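Local coordinates for redox-sensing transcriptional repressor Rex (Thermus thermophilus, PDB 2DT5), which represses transcription as a DNA-binding homodimer, probably in response to shifts in the cellular NADH/NAD(+) balance, at residues T13-L18 with H73-N78; F52-T57 with P65-E70; S93-Y98 with L145-R150; E128-L133 with A157-A162. The protein carries 1 engineered substitution. One frame throughout, in Å; residues are numbered along the deposited sequence.

Contact 1: T13-L18 with H73-N78; sequences TYLRIL and HILGLN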
# COMPACT_ATOMS: atom_id res chain seq x y z
N THR B 13 -7.92 8.37 -3.77
CA THR B 13 -7.35 9.42 -2.94
C THR B 13 -8.36 10.56 -2.71
O THR B 13 -8.54 11.03 -1.58
CB THR B 13 -6.10 10.02 -3.58
OG1 THR B 13 -5.09 9.01 -3.70
CG2 THR B 13 -5.58 11.18 -2.75
N TYR B 14 -9.01 10.99 -3.80
CA TYR B 14 -9.99 12.07 -3.73
C TYR B 14 -11.10 11.69 -2.77
O TYR B 14 -11.63 12.54 -2.03
CB TYR B 14 -10.59 12.33 -5.11
CG TYR B 14 -9.60 12.68 -6.20
CD1 TYR B 14 -9.87 12.37 -7.54
CD2 TYR B 14 -8.41 13.36 -5.91
CE1 TYR B 14 -8.99 12.71 -8.56
CE2 TYR B 14 -7.52 13.71 -6.94
CZ TYR B 14 -7.82 13.38 -8.26
OH TYR B 14 -6.95 13.68 -9.29
N LEU B 15 -11.47 10.42 -2.78
CA LEU B 15 -12.54 9.95 -1.91
C LEU B 15 -12.13 10.02 -0.44
O LEU B 15 -12.94 10.42 0.41
CB LEU B 15 -12.94 8.53 -2.29
CG LEU B 15 -14.06 7.94 -1.44
CD1 LEU B 15 -15.31 8.81 -1.56
CD2 LEU B 15 -14.36 6.50 -1.87
N ARG B 16 -10.89 9.65 -0.13
CA ARG B 16 -10.40 9.71 1.26
C ARG B 16 -10.47 11.17 1.71
O ARG B 16 -11.01 11.47 2.77
CB ARG B 16 -8.94 9.23 1.39
CG ARG B 16 -8.72 7.77 1.02
CD ARG B 16 -9.90 6.93 1.46
NE ARG B 16 -9.80 5.55 1.01
CZ ARG B 16 -10.82 4.70 0.99
NH1 ARG B 16 -12.03 5.08 1.38
NH2 ARG B 16 -10.62 3.45 0.58
N ILE B 17 -9.92 12.05 0.88
CA ILE B 17 -9.92 13.48 1.14
C ILE B 17 -11.34 14.00 1.39
O ILE B 17 -11.59 14.71 2.35
CB ILE B 17 -9.33 14.23 -0.04
CG1 ILE B 17 -7.84 13.88 -0.16
CG2 ILE B 17 -9.55 15.72 0.12
CD1 ILE B 17 -7.20 14.40 -1.42
N LEU B 18 -12.26 13.63 0.50
CA LEU B 18 -13.66 14.05 0.62
C LEU B 18 -14.29 13.52 1.90
O LEU B 18 -15.14 14.19 2.50
CB LEU B 18 -14.48 13.56 -0.59
CG LEU B 18 -14.22 14.20 -1.96
CD1 LEU B 18 -14.88 13.36 -3.07
CD2 LEU B 18 -14.76 15.64 -1.95
N HIS B 73 -19.87 5.39 -6.45
CA HIS B 73 -20.57 4.61 -7.47
C HIS B 73 -19.60 4.14 -8.56
O HIS B 73 -19.62 2.97 -8.96
CB HIS B 73 -21.69 5.43 -8.13
CG HIS B 73 -22.40 4.68 -9.22
ND1 HIS B 73 -22.20 4.95 -10.56
CD2 HIS B 73 -23.26 3.64 -9.17
CE1 HIS B 73 -22.91 4.09 -11.28
NE2 HIS B 73 -23.56 3.29 -10.46
N ILE B 74 -18.77 5.05 -9.02
CA ILE B 74 -17.78 4.73 -10.04
C ILE B 74 -16.84 3.62 -9.59
O ILE B 74 -16.54 2.70 -10.35
CB ILE B 74 -16.92 5.95 -10.36
CG1 ILE B 74 -17.78 6.98 -11.07
CG2 ILE B 74 -15.71 5.55 -11.22
CD1 ILE B 74 -17.16 8.36 -11.08
N LEU B 75 -16.39 3.70 -8.34
CA LEU B 75 -15.45 2.73 -7.81
C LEU B 75 -16.09 1.39 -7.44
O LEU B 75 -15.39 0.42 -7.18
CB LEU B 75 -14.71 3.34 -6.59
CG LEU B 75 -13.82 4.54 -6.97
CD1 LEU B 75 -13.33 5.27 -5.71
CD2 LEU B 75 -12.63 4.07 -7.80
N GLY B 76 -17.42 1.35 -7.45
CA GLY B 76 -18.14 0.14 -7.12
C GLY B 76 -18.31 -0.05 -5.62
O GLY B 76 -18.57 -1.16 -5.15
N LEU B 77 -18.16 1.03 -4.86
CA LEU B 77 -18.29 0.95 -3.42
C LEU B 77 -19.73 0.99 -2.92
O LEU B 77 -20.03 0.63 -1.78
CB LEU B 77 -17.47 2.07 -2.78
CG LEU B 77 -15.96 1.92 -3.08
CD1 LEU B 77 -15.21 3.20 -2.68
CD2 LEU B 77 -15.41 0.72 -2.33
N ASN B 78 -20.66 1.42 -3.78
CA ASN B 78 -22.05 1.47 -3.36
C ASN B 78 -22.67 0.09 -3.56
O ASN B 78 -23.87 -0.09 -3.50
CB ASN B 78 -22.82 2.54 -4.13
CG ASN B 78 -22.73 2.36 -5.63
OD1 ASN B 78 -21.78 1.77 -6.14
ND2 ASN B 78 -23.71 2.89 -6.36

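Contact 2: F52-T57 with P65-E70; sequences FGSYGT and PVLKRE. With SO4 (sulfate ion), chain J.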
# COMPACT_ATOMS: atom_id res chain seq x y z
N PHE B 52 -14.71 11.08 -15.76
CA PHE B 52 -15.67 10.20 -15.10
C PHE B 52 -17.04 10.80 -14.84
O PHE B 52 -17.84 10.24 -14.10
CB PHE B 52 -15.07 9.62 -13.80
CG PHE B 52 -13.94 8.64 -14.03
CD1 PHE B 52 -12.62 9.06 -14.03
CD2 PHE B 52 -14.22 7.31 -14.31
CE1 PHE B 52 -11.59 8.17 -14.32
CE2 PHE B 52 -13.19 6.41 -14.60
CZ PHE B 52 -11.87 6.85 -14.60
N GLY B 53 -17.33 11.96 -15.43
CA GLY B 53 -18.63 12.60 -15.35
C GLY B 53 -19.02 13.36 -14.07
O GLY B 53 -20.18 13.72 -13.93
N SER B 54 -18.10 13.63 -13.14
CA SER B 54 -18.49 14.36 -11.93
C SER B 54 -18.19 15.86 -12.00
O SER B 54 -18.43 16.60 -11.03
CB SER B 54 -17.80 13.78 -10.71
OG SER B 54 -18.39 12.55 -10.34
N TYR B 55 -17.68 16.33 -13.13
CA TYR B 55 -17.38 17.74 -13.25
C TYR B 55 -18.62 18.54 -13.69
O TYR B 55 -19.40 18.07 -14.52
CB TYR B 55 -16.21 17.95 -14.23
CG TYR B 55 -15.61 19.33 -14.14
CD1 TYR B 55 -15.29 19.89 -12.90
CD2 TYR B 55 -15.40 20.10 -15.29
CE1 TYR B 55 -14.77 21.17 -12.80
CE2 TYR B 55 -14.88 21.39 -15.20
CZ TYR B 55 -14.56 21.92 -13.95
OH TYR B 55 -14.09 23.20 -13.84
N GLY B 56 -18.80 19.73 -13.12
CA GLY B 56 -19.95 20.54 -13.49
C GLY B 56 -19.59 21.56 -14.56
O GLY B 56 -19.84 21.35 -15.75
N THR B 57 -19.00 22.67 -14.13
CA THR B 57 -18.59 23.73 -15.04
C THR B 57 -17.43 24.49 -14.40
O THR B 57 -17.30 24.54 -13.17
CB THR B 57 -19.75 24.71 -15.31
OG1 THR B 57 -20.88 23.99 -15.82
CG2 THR B 57 -19.33 25.77 -16.33
N PRO B 65 -20.60 16.09 -0.45
CA PRO B 65 -21.41 14.87 -0.40
C PRO B 65 -21.85 14.33 -1.76
O PRO B 65 -22.03 13.12 -1.91
CB PRO B 65 -22.59 15.25 0.49
CG PRO B 65 -22.72 16.74 0.28
CD PRO B 65 -21.28 17.20 0.26
N VAL B 66 -22.04 15.22 -2.73
CA VAL B 66 -22.47 14.81 -4.07
C VAL B 66 -21.34 14.03 -4.72
O VAL B 66 -21.51 12.87 -5.12
CB VAL B 66 -22.83 16.02 -4.96
CG1 VAL B 66 -23.03 15.57 -6.42
CG2 VAL B 66 -24.09 16.69 -4.43
N LEU B 67 -20.19 14.68 -4.82
CA LEU B 67 -19.02 14.06 -5.41
C LEU B 67 -18.65 12.75 -4.70
O LEU B 67 -18.35 11.75 -5.35
CB LEU B 67 -17.85 15.04 -5.38
CG LEU B 67 -16.57 14.50 -6.01
CD1 LEU B 67 -16.87 14.02 -7.42
CD2 LEU B 67 -15.52 15.59 -6.05
N LYS B 68 -18.70 12.73 -3.37
CA LYS B 68 -18.35 11.50 -2.67
C LYS B 68 -19.24 10.33 -3.09
O LYS B 68 -18.76 9.22 -3.29
CB LYS B 68 -18.43 11.68 -1.15
CG LYS B 68 -18.27 10.37 -0.38
CD LYS B 68 -18.32 10.57 1.13
CE LYS B 68 -19.54 9.90 1.72
NZ LYS B 68 -19.62 10.08 3.20
N ARG B 69 -20.54 10.59 -3.21
CA ARG B 69 -21.46 9.54 -3.63
C ARG B 69 -21.12 9.09 -5.06
O ARG B 69 -21.20 7.91 -5.39
CB ARG B 69 -22.90 10.05 -3.57
CG ARG B 69 -23.94 9.00 -3.90
CD ARG B 69 -25.36 9.51 -3.65
NE ARG B 69 -26.36 8.44 -3.78
CZ ARG B 69 -27.66 8.59 -3.58
NH1 ARG B 69 -28.16 9.78 -3.24
NH2 ARG B 69 -28.48 7.55 -3.72
N GLU B 70 -20.75 10.05 -5.90
CA GLU B 70 -20.40 9.73 -7.28
C GLU B 70 -19.15 8.88 -7.38
O GLU B 70 -19.12 7.87 -8.10
CB GLU B 70 -20.24 11.01 -8.10
CG GLU B 70 -21.55 11.80 -8.18
CD GLU B 70 -21.42 13.10 -8.96
OE1 GLU B 70 -20.29 13.60 -9.12
OE2 GLU B 70 -22.46 13.64 -9.39
S SO4 J . -13.29 24.12 -10.37
O1 SO4 J . -12.72 23.12 -11.28
O2 SO4 J . -14.69 24.38 -10.77
O3 SO4 J . -13.29 23.64 -8.97
O4 SO4 J . -12.49 25.36 -10.47

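Contact 3: S93-Y98 with L145-R150; sequences SALADY and LLTVPR. With NAD (nicotinamide-adenine-dinucleotide), chain L.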
# COMPACT_ATOMS: atom_id res chain seq x y z
N SER B 93 -5.79 -15.07 9.24
CA SER B 93 -6.62 -14.95 10.44
C SER B 93 -6.69 -13.51 10.93
O SER B 93 -7.71 -13.07 11.46
CB SER B 93 -6.08 -15.87 11.54
OG SER B 93 -6.14 -17.23 11.13
N ALA B 94 -5.59 -12.78 10.77
CA ALA B 94 -5.55 -11.37 11.16
C ALA B 94 -6.56 -10.62 10.28
O ALA B 94 -7.34 -9.80 10.76
CB ALA B 94 -4.13 -10.81 10.95
N LEU B 95 -6.55 -10.93 8.98
CA LEU B 95 -7.47 -10.31 8.02
C LEU B 95 -8.94 -10.60 8.32
O LEU B 95 -9.77 -9.72 8.14
CB LEU B 95 -7.14 -10.76 6.60
CG LEU B 95 -5.80 -10.24 6.06
CD1 LEU B 95 -5.56 -10.79 4.66
CD2 LEU B 95 -5.83 -8.72 6.01
N ALA B 96 -9.26 -11.81 8.77
CA ALA B 96 -10.65 -12.16 9.08
C ALA B 96 -11.15 -11.29 10.23
O ALA B 96 -12.35 -11.05 10.33
CB ALA B 96 -10.77 -13.64 9.45
N ASP B 97 -10.23 -10.83 11.08
CA ASP B 97 -10.61 -9.95 12.20
C ASP B 97 -10.38 -8.45 11.93
O ASP B 97 -10.66 -7.63 12.81
CB ASP B 97 -9.85 -10.31 13.49
CG ASP B 97 -10.32 -11.60 14.11
OD1 ASP B 97 -11.48 -11.97 13.87
OD2 ASP B 97 -9.55 -12.24 14.86
N TYR B 98 -9.85 -8.09 10.77
CA TYR B 98 -9.61 -6.66 10.47
C TYR B 98 -10.95 -5.93 10.52
O TYR B 98 -11.90 -6.32 9.85
CB TYR B 98 -8.98 -6.49 9.09
CG TYR B 98 -8.65 -5.05 8.74
CD1 TYR B 98 -7.72 -4.34 9.48
CD2 TYR B 98 -9.24 -4.43 7.63
CE1 TYR B 98 -7.36 -3.02 9.12
CE2 TYR B 98 -8.89 -3.12 7.26
CZ TYR B 98 -7.94 -2.43 8.01
OH TYR B 98 -7.55 -1.16 7.66
N LEU B 145 -9.05 -13.03 -1.09
CA LEU B 145 -7.81 -12.51 -0.48
C LEU B 145 -6.89 -13.74 -0.38
O LEU B 145 -7.15 -14.67 0.39
CB LEU B 145 -8.10 -11.91 0.91
CG LEU B 145 -8.58 -10.45 0.94
CD1 LEU B 145 -9.77 -10.27 0.03
CD2 LEU B 145 -8.94 -10.03 2.38
N LEU B 146 -5.84 -13.74 -1.19
CA LEU B 146 -4.92 -14.87 -1.23
C LEU B 146 -3.76 -14.70 -0.27
O LEU B 146 -2.86 -13.92 -0.51
CB LEU B 146 -4.37 -15.06 -2.65
CG LEU B 146 -3.65 -16.40 -2.88
CD1 LEU B 146 -4.55 -17.57 -2.43
CD2 LEU B 146 -3.29 -16.55 -4.36
N THR B 147 -3.79 -15.47 0.80
CA THR B 147 -2.76 -15.41 1.83
C THR B 147 -2.16 -16.80 2.12
O THR B 147 -2.08 -17.23 3.27
CB THR B 147 -3.35 -14.81 3.12
OG1 THR B 147 -4.59 -15.46 3.42
CG2 THR B 147 -3.65 -13.31 2.92
N VAL B 148 -1.77 -17.52 1.06
CA VAL B 148 -1.13 -18.82 1.22
C VAL B 148 0.36 -18.58 0.96
O VAL B 148 0.73 -17.55 0.40
CB VAL B 148 -1.66 -19.88 0.19
CG1 VAL B 148 -3.16 -20.05 0.33
CG2 VAL B 148 -1.31 -19.46 -1.23
N PRO B 149 1.23 -19.51 1.39
CA PRO B 149 2.67 -19.31 1.15
C PRO B 149 2.93 -19.16 -0.36
O PRO B 149 2.12 -19.60 -1.18
CB PRO B 149 3.30 -20.59 1.70
CG PRO B 149 2.35 -21.02 2.75
CD PRO B 149 0.99 -20.76 2.12
N ARG B 150 4.05 -18.53 -0.71
CA ARG B 150 4.42 -18.32 -2.11
C ARG B 150 4.33 -19.58 -2.96
O ARG B 150 3.71 -19.60 -4.04
CB ARG B 150 5.86 -17.79 -2.19
CG ARG B 150 6.38 -17.65 -3.60
CD ARG B 150 7.66 -16.84 -3.66
NE ARG B 150 7.91 -16.35 -5.01
CZ ARG B 150 8.79 -15.40 -5.32
NH1 ARG B 150 9.52 -14.83 -4.37
NH2 ARG B 150 8.94 -15.02 -6.58
PA NAD L . 1.29 -19.18 7.31
O1A NAD L . 1.08 -18.76 8.73
O2A NAD L . 2.28 -20.26 6.99
O5B NAD L . -0.13 -19.54 6.78
C5B NAD L . -0.38 -20.01 5.43
C4B NAD L . -1.67 -20.78 5.48
O4B NAD L . -1.89 -21.20 4.10
C3B NAD L . -1.66 -22.13 6.29
O3B NAD L . -2.74 -22.12 7.27
C2B NAD L . -1.85 -23.23 5.24
O2B NAD L . -2.48 -24.39 5.64
C1B NAD L . -2.57 -22.43 4.17
N9A NAD L . -2.47 -22.99 2.85
C8A NAD L . -1.41 -23.56 2.12
N7A NAD L . -1.77 -23.95 0.91
C5A NAD L . -3.08 -23.67 0.77
C6A NAD L . -4.04 -23.86 -0.33
N6A NAD L . -3.71 -24.41 -1.48
N1A NAD L . -5.34 -23.42 -0.06
C2A NAD L . -5.75 -22.85 1.09
N3A NAD L . -4.87 -22.65 2.17
C4A NAD L . -3.55 -23.08 1.96
O3 NAD L . 1.71 -17.89 6.45
PN NAD L . 1.58 -16.28 6.76
O1N NAD L . 2.73 -15.84 7.57
O2N NAD L . 0.19 -16.07 7.27
O5D NAD L . 1.78 -15.69 5.26
C5D NAD L . 0.79 -15.95 4.23
C4D NAD L . 1.22 -15.31 2.96
O4D NAD L . 1.31 -13.82 3.18
C3D NAD L . 2.67 -15.71 2.47
O3D NAD L . 2.69 -15.82 1.03
C2D NAD L . 3.51 -14.53 2.92
O2D NAD L . 4.74 -14.42 2.30
C1D NAD L . 2.52 -13.35 2.63
N1N NAD L . 3.02 -12.08 3.23
C2N NAD L . 2.68 -10.90 2.52
C3N NAD L . 2.73 -9.69 3.06
C7N NAD L . 2.40 -8.49 2.22
O7N NAD L . 2.69 -7.37 2.68
N7N NAD L . 1.86 -8.67 1.01
C4N NAD L . 3.13 -9.50 4.52
C5N NAD L . 2.69 -10.72 5.31
C6N NAD L . 2.98 -11.96 4.70

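Contact 4: E128-L133 with A157-A162; sequences EHVDLL and ADLLVA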
# COMPACT_ATOMS: atom_id res chain seq x y z
N GLU B 128 -13.49 -23.58 6.07
CA GLU B 128 -13.86 -24.74 5.27
C GLU B 128 -12.68 -25.17 4.43
O GLU B 128 -11.70 -24.42 4.27
CB GLU B 128 -15.06 -24.42 4.37
CG GLU B 128 -16.27 -23.95 5.14
CD GLU B 128 -17.44 -23.65 4.24
OE1 GLU B 128 -18.32 -24.52 4.10
OE2 GLU B 128 -17.47 -22.54 3.66
N HIS B 129 -12.76 -26.37 3.88
CA HIS B 129 -11.68 -26.87 3.07
C HIS B 129 -11.71 -26.20 1.70
O HIS B 129 -12.78 -25.94 1.14
CB HIS B 129 -11.76 -28.39 2.93
CG HIS B 129 -10.52 -28.99 2.34
ND1 HIS B 129 -10.22 -28.89 1.00
CD2 HIS B 129 -9.47 -29.62 2.91
CE1 HIS B 129 -9.04 -29.42 0.77
NE2 HIS B 129 -8.56 -29.88 1.91
N VAL B 130 -10.53 -25.90 1.18
CA VAL B 130 -10.44 -25.24 -0.10
C VAL B 130 -11.17 -26.01 -1.21
O VAL B 130 -11.50 -25.44 -2.25
CB VAL B 130 -8.98 -24.99 -0.49
CG1 VAL B 130 -8.32 -26.29 -0.89
CG2 VAL B 130 -8.91 -23.98 -1.61
N ASP B 131 -11.42 -27.30 -0.99
CA ASP B 131 -12.13 -28.10 -1.99
C ASP B 131 -13.56 -27.61 -2.18
O ASP B 131 -14.18 -27.88 -3.21
CB ASP B 131 -12.17 -29.59 -1.61
CG ASP B 131 -10.82 -30.25 -1.70
OD1 ASP B 131 -9.96 -29.75 -2.46
OD2 ASP B 131 -10.61 -31.27 -1.02
N LEU B 132 -14.09 -26.90 -1.18
CA LEU B 132 -15.45 -26.37 -1.24
C LEU B 132 -15.66 -25.12 -2.10
O LEU B 132 -16.80 -24.72 -2.33
CB LEU B 132 -15.95 -26.09 0.18
CG LEU B 132 -16.45 -27.33 0.92
CD1 LEU B 132 -16.63 -27.03 2.40
CD2 LEU B 132 -17.77 -27.76 0.30
N LEU B 133 -14.57 -24.51 -2.57
CA LEU B 133 -14.66 -23.30 -3.40
C LEU B 133 -15.67 -23.38 -4.55
O LEU B 133 -16.51 -22.50 -4.72
CB LEU B 133 -13.30 -22.96 -4.00
CG LEU B 133 -12.22 -22.28 -3.15
CD1 LEU B 133 -11.02 -22.03 -4.04
CD2 LEU B 133 -12.74 -20.96 -2.58
N ALA B 157 -4.59 -19.97 -6.80
CA ALA B 157 -5.23 -19.04 -7.73
C ALA B 157 -5.97 -19.81 -8.83
O ALA B 157 -7.09 -19.44 -9.20
CB ALA B 157 -4.18 -18.12 -8.35
N ASP B 158 -5.34 -20.87 -9.34
CA ASP B 158 -5.95 -21.70 -10.38
C ASP B 158 -7.27 -22.25 -9.88
O ASP B 158 -8.29 -22.23 -10.59
CB ASP B 158 -5.02 -22.86 -10.73
CG ASP B 158 -3.75 -22.40 -11.42
OD1 ASP B 158 -2.77 -23.19 -11.45
OD2 ASP B 158 -3.73 -21.26 -11.93
N LEU B 159 -7.27 -22.72 -8.64
CA LEU B 159 -8.48 -23.24 -8.03
C LEU B 159 -9.55 -22.15 -7.91
O LEU B 159 -10.74 -22.41 -8.09
CB LEU B 159 -8.17 -23.81 -6.64
CG LEU B 159 -7.36 -25.11 -6.66
CD1 LEU B 159 -7.01 -25.55 -5.23
CD2 LEU B 159 -8.17 -26.19 -7.37
N LEU B 160 -9.13 -20.92 -7.60
CA LEU B 160 -10.05 -19.80 -7.47
C LEU B 160 -10.64 -19.47 -8.83
O LEU B 160 -11.85 -19.25 -8.96
CB LEU B 160 -9.34 -18.57 -6.88
CG LEU B 160 -9.21 -18.65 -5.35
CD1 LEU B 160 -8.20 -17.62 -4.84
CD2 LEU B 160 -10.58 -18.43 -4.72
N VAL B 161 -9.80 -19.42 -9.85
CA VAL B 161 -10.28 -19.13 -11.20
C VAL B 161 -11.32 -20.18 -11.57
O VAL B 161 -12.43 -19.86 -11.99
CB VAL B 161 -9.14 -19.18 -12.22
CG1 VAL B 161 -9.70 -19.04 -13.64
CG2 VAL B 161 -8.14 -18.06 -11.93
N ALA B 162 -10.97 -21.45 -11.38
CA ALA B 162 -11.87 -22.54 -11.70
C ALA B 162 -13.21 -22.43 -10.99
O ALA B 162 -14.26 -22.70 -11.59
CB ALA B 162 -11.21 -23.88 -11.36

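Contact 1: T13-L18 with H73-N78
Leu15 meets Leu75 and Leu77 through methyl groups alone, with no ring between them; the flat-group pairing here lies within 73-78, where Asn78 ND2 sits at the edge of the His73 ring, in its plane. The Tyr14 ring belongs to a different face of helix 7-23: it packs on Val40 and Leu71, and its hydroxyl is hydrogen-bonded to Asp48. The contact itself rests on one branch of Leu15. With CG anti to the backbone N (chi1 180°) and chi2 near 60°, Leu15 CD2 meets Leu77 CD1 at 3.5 Å, tip to tip. Leu75 is approached differently: it and Leu15 slide past one another in opposite directions, Leu15 CD2 lying 4.2 Å from Leu75 CD1. Branched aliphatic residues suit all three buried places, since each fills its site without a polar atom to satisfy. Between Leu75 and Leu77, Gly76 ends the helix in a Schellman motif; at its backbone angles (phi 83°) a beta carbon would collide with the carbonyl oxygen of Leu75, which is why glycine sits here. Leu75 also packs on Ile8 and Ile12, while its carbonyl is hydrogen-bonded to Ser197 of the second subunit. The contact thus joins helix 7-23 to the end of helix 64-75 in the winged-helix domain, where Thr194 of the second subunit also packs on Leu75 and Leu77.

Contact 2: F52-T57 with P65-E70
Ser54 meets Leu67 and Glu70 where the winged-helix domain turns out of helix 42-51, probably the recognition helix of its predicted helix-turn-helix, and heads for the wing. Gly53, with phi 77°, makes the Schellman turn that ends that helix, and the next residue then faces helix 64-75. Ser54 OG donates a hydrogen bond to Glu70 OE1 at 2.5 Å, shorter than usual and of doubtful exact length. The acid reaches it with CG anti to its own carbonyl carbon (chi1 -64°) and the chain extended beyond; Glu70 CB is 3.3 Å from Ser54 OG. One turn earlier, Leu67 CD1 lies 3.4 Å from Ser54 CB, a tight contact not to be over-read. Serine suits the place by its small size and by the hydroxyl it offers Glu70. The CB of Tyr55 points away from helix 64-75, and its hydroxyl end meets a sulfate ion, probably from the crystallisation liquor. Tyr55 OH donates to sulfate O1 at 2.9 Å, and that oxygen lies at the ring edge, near its plane; Ser31, Arg46 and the amides of Gly59 and Gly61 hold the same ion. A phenylalanine in place of Tyr55 would probably leave the sulfate without its phenolic donor. Gathered donors of this kind are consistent with a site for a DNA phosphate, while a hydroxyl donating to a probably charged carboxylate ties the loop to helix 64-75.

Contact 3: S93-Y98 with L145-R150
Leu95 lies obliquely across both Leu145 and Thr147, and a single methyl group, Leu95 CD1, does the touching. Leu95 CD1 comes 3.6 Å from Thr147 CG2 and 4.1 Å from Leu145 CD2; Leu145 on the strand and Thr147 just past its end point to the same side of the chain, with Leu146 between them turned the other way. Thr147 is split in its duties. Its chi1 of 48° sets OG1 between the backbone N and the carbonyl carbon, where it is hydrogen-bonded to the Gly87 carbonyl, and sends CG2 toward the leucine; a beta-branched residue with one polar and one apolar arm suits this border between core and cofactor loop. Leu95 is covered further by Ile85 and Phe171, and it touches a second NAD molecule and Phe189 of the second subunit. Beyond Thr147 the chain becomes a wall of the NAD pocket. Val148 O accepts a hydrogen bond from NAD O3D at 2.7 Å, and Val148 CG1 rests over the adenine face, 3.5 Å from NAD C4A. Pro149 continues along the adenosine ribose, with its CD 3.5 Å from NAD O4B. Helix 90-96, which follows the turn of Gly87 and Gly89 and holds the third glycine, Gly92, in its first turn, here packs on parallel strand 143-146 beside strand 81-86, with the dinucleotide lying at the strand ends: the signature of a Rossmann fold.

Contact 4: E128-L133 with A157-A162
Leu133 and Val130 pack against Leu159 and Leu160 in a contact carried by apolar side chains, which joins the 3-10 turn after strand 125-129 to helix 150-163 in the Rossmann domain. Leu133 carries most of it: its CD1 lies 3.7 Å from Leu160 CD2, the two side chains passing at a slant, and 4.2 Å from Leu159 CB, so this one methyl group settles between neighbouring residues of the helix. The CB of Leu133 points toward the helix, whereas of Leu160 only the end of the side chain comes nearer. Leu159 reaches on to Val130, CD1 to CG2 4.4 Å, a looser touch; the valine, compact and beta-branched, also borders the bound NAD. Leu133 also touches Phe111 of strand 105-112, and Leu160 touches Ile168 of strand 167-170, continuing the core into the sheet. The turn itself is braced by His129, whose ND1 accepts a hydrogen bond from Asp131 N at 2.8 Å with a 159° angle, the amide lying 11° out of the ring plane. With ND1 accepting, the ring is probably neutral, its hydrogen on NE2. Close leucine-leucine contact thus joins turn to helix, while an imidazole fixes the turn's polar start.

How the contacts relate
The four contacts divide between two domains. Contacts 1 and 2 share helix 64-75 in the winged-helix part, their centres 10 Å apart, and they touch directly: Leu18 CD1 packs on Leu67 CG at 3.6 Å, and Leu15 also lies against Lys68. Contacts 3 and 4 belong to the Rossmann domain, with centres 15 Å apart; along the chain their segments alternate, and both border NAD, contact 3 through its pocket wall and contact 4 through Val130. The two pairs lie on opposite sides of the chain's centre, contacts 2 and 3 being about 35 Å apart between centres. Contacts 1 and 3 both meet the second subunit, and Phe52 of contact 2 also packs on it, consistent with the dimer interface connecting the cofactor and DNA-binding regions.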